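Local coordinates for protein uroporphyrin-III C-methyltransferase (Thermus thermophilus, PDB 1VE2) that probably methylates uroporphyrinogen III with S-adenosyl-L-methionine as methyl donor, an early step toward corrinoids and sirohaem, at residues A[62-67]-A[96-101]; A[195-200]-A[223-228]. One frame throughout, in Å; residues are numbered along the deposited sequence.

Contact 1: A[62-67]-A[96-101]; sequences TPQEAI and GEEALA
Gln64 and Glu98 meet through their polar ends. Gln64 NE2 donates to Glu98 OE2 over 2.9 Å, in a bond bent to 150° at the hydrogen. The two side chains cross at about a right angle, and the amide plane stands 81° from the carboxylate plane. The nitrogen reaches OE2 on its anti side and somewhat out of the carboxylate plane. It also lies over the stem of the glutamate, with Gln64 NE2 3.3 Å from Glu98 CG. Two torsions explain the reach of the glutamine. Its CG is anti to the backbone N, and the chain then bends at the next bond (chi2 61°), turning the amide to the carboxylate. Glu98 runs out extended beyond CG. Ile67 adds an apolar touch at the same oxygen, its CG2 being 3.7 Å from Glu98 OE2.

The carboxylate has stronger partners than the amide. Glu98 OE1 makes a salt bridge with Lys85, and OE2 makes one with Arg83. The two cations probably favour the ionised form of this buried group. Gln64 NE2 has a second bond, to Thr68 OG1 one turn further on, which helps fix the rotation of the amide. A leucine in place of Gln64 would probably leave Glu98 OE2 without its amide donor and Thr68 OG1 without this partner.

The contact joins the start of helix 64-76 to helix 95-105. These are successive crossover helices of the parallel sheet in the N-terminal alpha/beta domain of the tetrapyrrole methylase fold. Strand 80-85, the middle strand of the sheet, lies between them in the chain. It carries Arg83 and Lys85, so Glu98 links its own helix both to Gln64 and to two side chains of the sheet. Ala101 also packs on Thr68, while Ala99 and Leu100 pack against the second subunit.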
loop_
_atom_site.group_PDB
_atom_site.type_symbol
_atom_site.label_atom_id
_atom_site.label_comp_id
_atom_site.label_asym_id
_atom_site.label_seq_id
_atom_site.Cartn_x
_atom_site.Cartn_y
_atom_site.Cartn_z
ATOM N N THR A 62 -13.912 15.272 -14.976
ATOM C CA THR A 62 -14.886 15.817 -14.035
ATOM C C THR A 62 -14.206 16.644 -12.953
ATOM O O THR A 62 -13.277 16.176 -12.295
ATOM C CB THR A 62 -15.687 14.695 -13.343
ATOM O OG1 THR A 62 -16.259 13.830 -14.330
ATOM C CG2 THR A 62 -16.799 15.287 -12.492
ATOM N N PRO A 63 -14.665 17.889 -12.756
ATOM C CA PRO A 63 -14.090 18.774 -11.742
ATOM C C PRO A 63 -14.307 18.200 -10.341
ATOM O O PRO A 63 -15.398 17.722 -10.014
ATOM C CB PRO A 63 -14.857 20.080 -11.950
ATOM C CG PRO A 63 -15.223 20.036 -13.402
ATOM C CD PRO A 63 -15.659 18.607 -13.569
ATOM N N GLN A 64 -13.267 18.255 -9.519
ATOM C CA GLN A 64 -13.353 17.738 -8.163
ATOM C C GLN A 64 -14.418 18.480 -7.365
ATOM O O GLN A 64 -15.102 17.884 -6.531
ATOM C CB GLN A 64 -12.003 17.874 -7.456
ATOM C CG GLN A 64 -11.983 17.277 -6.046
ATOM C CD GLN A 64 -12.270 15.786 -6.043
ATOM O OE1 GLN A 64 -11.605 15.012 -6.731
ATOM N NE2 GLN A 64 -13.260 15.379 -5.266
ATOM N N GLU A 65 -14.561 19.781 -7.618
ATOM C CA GLU A 65 -15.550 20.578 -6.896
ATOM C C GLU A 65 -16.938 19.964 -7.046
ATOM O O GLU A 65 -17.738 19.979 -6.111
ATOM C CB GLU A 65 -15.593 22.025 -7.417
ATOM C CG GLU A 65 -14.232 22.667 -7.647
ATOM C CD GLU A 65 -13.630 22.281 -8.985
ATOM O OE1 GLU A 65 -13.981 22.899 -10.023
ATOM O OE2 GLU A 65 -12.812 21.350 -8.999
ATOM N N ALA A 66 -17.220 19.429 -8.229
ATOM C CA ALA A 66 -18.518 18.824 -8.501
ATOM C C ALA A 66 -18.688 17.511 -7.738
ATOM O O ALA A 66 -19.748 17.236 -7.164
ATOM C CB ALA A 66 -18.673 18.581 -9.998
ATOM N N ILE A 67 -17.637 16.703 -7.742
ATOM C CA ILE A 67 -17.667 15.422 -7.054
ATOM C C ILE A 67 -17.894 15.657 -5.566
ATOM O O ILE A 67 -18.825 15.119 -4.974
ATOM C CB ILE A 67 -16.343 14.657 -7.264
ATOM C CG1 ILE A 67 -16.158 14.335 -8.753
ATOM C CG2 ILE A 67 -16.340 13.367 -6.434
ATOM C CD1 ILE A 67 -14.808 13.717 -9.086
ATOM N N GLY A 96 -7.483 13.058 0.150
ATOM C CA GLY A 96 -7.323 13.854 1.350
ATOM C C GLY A 96 -8.166 15.113 1.294
ATOM O O GLY A 96 -8.675 15.578 2.311
ATOM N N GLU A 97 -8.319 15.686 0.106
ATOM C CA GLU A 97 -9.135 16.883 -0.008
ATOM C C GLU A 97 -10.612 16.544 0.192
ATOM O O GLU A 97 -11.366 17.339 0.764
ATOM C CB GLU A 97 -8.923 17.542 -1.368
ATOM C CG GLU A 97 -7.552 18.148 -1.533
ATOM C CD GLU A 97 -7.423 18.842 -2.860
ATOM O OE1 GLU A 97 -6.455 18.557 -3.583
ATOM O OE2 GLU A 97 -8.301 19.667 -3.176
ATOM N N GLU A 98 -11.028 15.368 -0.275
ATOM C CA GLU A 98 -12.415 14.953 -0.113
ATOM C C GLU A 98 -12.695 14.743 1.367
ATOM O O GLU A 98 -13.717 15.199 1.879
ATOM C CB GLU A 98 -12.691 13.668 -0.903
ATOM C CG GLU A 98 -12.617 13.874 -2.417
ATOM C CD GLU A 98 -12.740 12.579 -3.211
ATOM O OE1 GLU A 98 -12.206 11.536 -2.757
ATOM O OE2 GLU A 98 -13.354 12.609 -4.303
ATOM N N ALA A 99 -11.780 14.063 2.056
ATOM C CA ALA A 99 -11.941 13.826 3.492
ATOM C C ALA A 99 -12.038 15.151 4.245
ATOM O O ALA A 99 -12.900 15.317 5.100
ATOM C CB ALA A 99 -10.763 13.021 4.028
ATOM N N LEU A 100 -11.137 16.086 3.948
ATOM C CA LEU A 100 -11.160 17.390 4.614
ATOM C C LEU A 100 -12.480 18.113 4.380
ATOM O O LEU A 100 -13.055 18.697 5.301
ATOM C CB LEU A 100 -10.027 18.281 4.103
ATOM C CG LEU A 100 -8.711 18.292 4.864
ATOM C CD1 LEU A 100 -7.747 19.242 4.150
ATOM C CD2 LEU A 100 -8.950 18.749 6.314
ATOM N N ALA A 101 -12.952 18.088 3.137
ATOM C CA ALA A 101 -14.203 18.754 2.804
ATOM C C ALA A 101 -15.374 18.160 3.576
ATOM O O ALA A 101 -16.243 18.890 4.056
ATOM C CB ALA A 101 -14.461 18.667 1.300
#

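Contact 2: A[195-200]-A[223-228]; sequences VRLGRV and GLYGEL
Leu197 faces a short helical segment, where it meets Tyr225 and Gly226. In its own segment, residues 195-199 are strand. The other segment is helical, 3-10 in character at Gly223 and Leu224. A regular i to i+4 bond runs from Leu228 N to Leu224 O, 3.2 Å. The backbones come closest at Leu197 and Gly226, whose CA atoms are 7.3 Å apart. That gap is bridged by the leucine side chain, and the contact is apolar.

The two methyl groups of Leu197 have different tasks. Leu197 CD1 lies against the helix backbone, 3.7 Å from Gly226 N. Leu197 CD1 also approaches Tyr225 C at 3.9 Å. Gly226 presents no side chain, and the methyl sits directly on its main chain. Leu197 CD2 turns to the tyrosine, 4.0 Å from Tyr225 CB, and lies at the ring edge near the ring plane. The leucine chain is stretched out (chi2 178°), with CD1 anti to CA, and this carries that methyl across to the helix. Leu197 and Tyr225 cross at about a right angle. The tyrosine starts toward the strand, but its ring then leads away, and its OH is hydrogen-bonded to Pro128 O.

Strand 194-199 is outermost in the mixed sheet of this chain, antiparallel to 181-186. Backbone bonds pair Arg196 with Leu184 and Gly198 with Leu182. Leu197 and Tyr225 both touch Ala183 of that neighbour, and Tyr225 goes on to Val217 of strand 214-218. The short helix thus packs over the sheet near its edge. On its outer side, Glu227 forms a salt bridge with Arg104 of the second subunit.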
loop_
_atom_site.group_PDB
_atom_site.type_symbol
_atom_site.label_atom_id
_atom_site.label_comp_id
_atom_site.label_asym_id
_atom_site.label_seq_id
_atom_site.Cartn_x
_atom_site.Cartn_y
_atom_site.Cartn_z
ATOM N N VAL A 195 4.513 -6.034 -19.206
ATOM C CA VAL A 195 5.679 -5.703 -18.394
ATOM C C VAL A 195 6.941 -5.714 -19.249
ATOM O O VAL A 195 7.170 -6.649 -20.016
ATOM C CB VAL A 195 5.867 -6.717 -17.237
ATOM C CG1 VAL A 195 7.111 -6.375 -16.443
ATOM C CG2 VAL A 195 4.649 -6.709 -16.334
ATOM N N ARG A 196 7.753 -4.666 -19.126
ATOM C CA ARG A 196 9.006 -4.579 -19.872
ATOM C C ARG A 196 10.151 -4.297 -18.909
ATOM O O ARG A 196 10.082 -3.372 -18.094
ATOM C CB ARG A 196 8.943 -3.474 -20.923
ATOM C CG ARG A 196 7.864 -3.671 -21.971
ATOM C CD ARG A 196 8.070 -2.709 -23.121
ATOM N NE ARG A 196 6.805 -2.270 -23.701
ATOM C CZ ARG A 196 6.705 -1.388 -24.691
ATOM N NH1 ARG A 196 5.511 -1.041 -25.153
ATOM N NH2 ARG A 196 7.800 -0.862 -25.223
ATOM N N LEU A 197 11.203 -5.104 -19.012
ATOM C CA LEU A 197 12.364 -4.968 -18.145
ATOM C C LEU A 197 13.582 -4.508 -18.932
ATOM O O LEU A 197 13.827 -4.974 -20.044
ATOM C CB LEU A 197 12.655 -6.308 -17.468
ATOM C CG LEU A 197 11.445 -6.925 -16.763
ATOM C CD1 LEU A 197 11.815 -8.275 -16.166
ATOM C CD2 LEU A 197 10.953 -5.971 -15.686
ATOM N N GLY A 198 14.341 -3.588 -18.346
ATOM C CA GLY A 198 15.527 -3.075 -19.008
ATOM C C GLY A 198 16.337 -2.181 -18.092
ATOM O O GLY A 198 16.540 -2.502 -16.923
ATOM N N ARG A 199 16.799 -1.055 -18.627
ATOM C CA ARG A 199 17.597 -0.108 -17.860
ATOM C C ARG A 199 17.164 1.318 -18.186
ATOM O O ARG A 199 16.495 1.557 -19.194
ATOM C CB ARG A 199 19.085 -0.291 -18.185
ATOM C CG ARG A 199 19.632 -1.677 -17.868
ATOM C CD ARG A 199 21.083 -1.819 -18.320
ATOM N NE ARG A 199 21.600 -3.178 -18.149
ATOM C CZ ARG A 199 21.875 -3.741 -16.974
ATOM N NH1 ARG A 199 21.688 -3.065 -15.847
ATOM N NH2 ARG A 199 22.336 -4.984 -16.923
ATOM N N VAL A 200 17.543 2.263 -17.334
ATOM C CA VAL A 200 17.178 3.660 -17.543
ATOM C C VAL A 200 17.593 4.146 -18.929
ATOM O O VAL A 200 16.831 4.833 -19.605
ATOM C CB VAL A 200 17.831 4.583 -16.481
ATOM C CG1 VAL A 200 17.480 6.032 -16.764
ATOM C CG2 VAL A 200 17.355 4.196 -15.092
ATOM N N GLY A 223 16.675 -5.543 -10.526
ATOM C CA GLY A 223 17.533 -6.532 -11.157
ATOM C C GLY A 223 17.065 -7.951 -10.905
ATOM O O GLY A 223 17.481 -8.882 -11.589
ATOM N N LEU A 224 16.188 -8.123 -9.922
ATOM C CA LEU A 224 15.667 -9.446 -9.584
ATOM C C LEU A 224 14.374 -9.777 -10.325
ATOM O O LEU A 224 13.911 -10.918 -10.297
ATOM C CB LEU A 224 15.362 -9.522 -8.091
ATOM C CG LEU A 224 16.466 -9.375 -7.048
ATOM C CD1 LEU A 224 15.822 -9.294 -5.672
ATOM C CD2 LEU A 224 17.423 -10.551 -7.133
ATOM N N TYR A 225 13.793 -8.779 -10.977
ATOM C CA TYR A 225 12.512 -8.956 -11.644
ATOM C C TYR A 225 12.430 -10.009 -12.739
ATOM O O TYR A 225 11.381 -10.626 -12.921
ATOM C CB TYR A 225 12.020 -7.599 -12.149
ATOM C CG TYR A 225 11.552 -6.676 -11.028
ATOM C CD1 TYR A 225 11.842 -6.962 -9.688
ATOM C CD2 TYR A 225 10.821 -5.522 -11.306
ATOM C CE1 TYR A 225 11.412 -6.121 -8.656
ATOM C CE2 TYR A 225 10.385 -4.671 -10.280
ATOM C CZ TYR A 225 10.686 -4.977 -8.962
ATOM O OH TYR A 225 10.267 -4.139 -7.953
ATOM N N GLY A 226 13.526 -10.226 -13.460
ATOM C CA GLY A 226 13.513 -11.226 -14.514
ATOM C C GLY A 226 13.250 -12.614 -13.966
ATOM O O GLY A 226 12.477 -13.387 -14.531
ATOM N N GLU A 227 13.882 -12.931 -12.844
ATOM C CA GLU A 227 13.724 -14.237 -12.231
ATOM C C GLU A 227 12.426 -14.375 -11.435
ATOM O O GLU A 227 11.928 -15.483 -11.245
ATOM C CB GLU A 227 14.939 -14.518 -11.340
ATOM C CG GLU A 227 14.852 -15.775 -10.487
ATOM C CD GLU A 227 16.158 -16.073 -9.764
ATOM O OE1 GLU A 227 16.859 -15.112 -9.377
ATOM O OE2 GLU A 227 16.481 -17.262 -9.572
ATOM N N LEU A 228 11.864 -13.254 -10.993
ATOM C CA LEU A 228 10.636 -13.286 -10.203
ATOM C C LEU A 228 9.339 -12.998 -10.956
ATOM O O LEU A 228 8.262 -13.421 -10.531
ATOM C CB LEU A 228 10.756 -12.308 -9.031
ATOM C CG LEU A 228 11.709 -12.724 -7.913
ATOM C CD1 LEU A 228 11.803 -11.612 -6.877
ATOM C CD2 LEU A 228 11.208 -14.015 -7.276
#

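Overall arrangement
Contacts 1 and 2 belong to different lobes of the chain. Contact 1 joins helices on the parallel sheet; contact 2 joins a short helix to the mixed sheet that follows it. They lie on opposite sides of the chain's centre, with centres 37 Å apart and nearest atoms about 26 Å apart. In the dimer, one segment of each meets the other across subunits. Ala99 and Leu100 in 96-101 of one chain pack on Leu228 and Leu224 in 223-228 of the other. Segments 96-101 and 223-228 thus each contribute to the dimer interface. In relatives of this family the cofactor and tetrapyrrole bind in the cleft between the lobes.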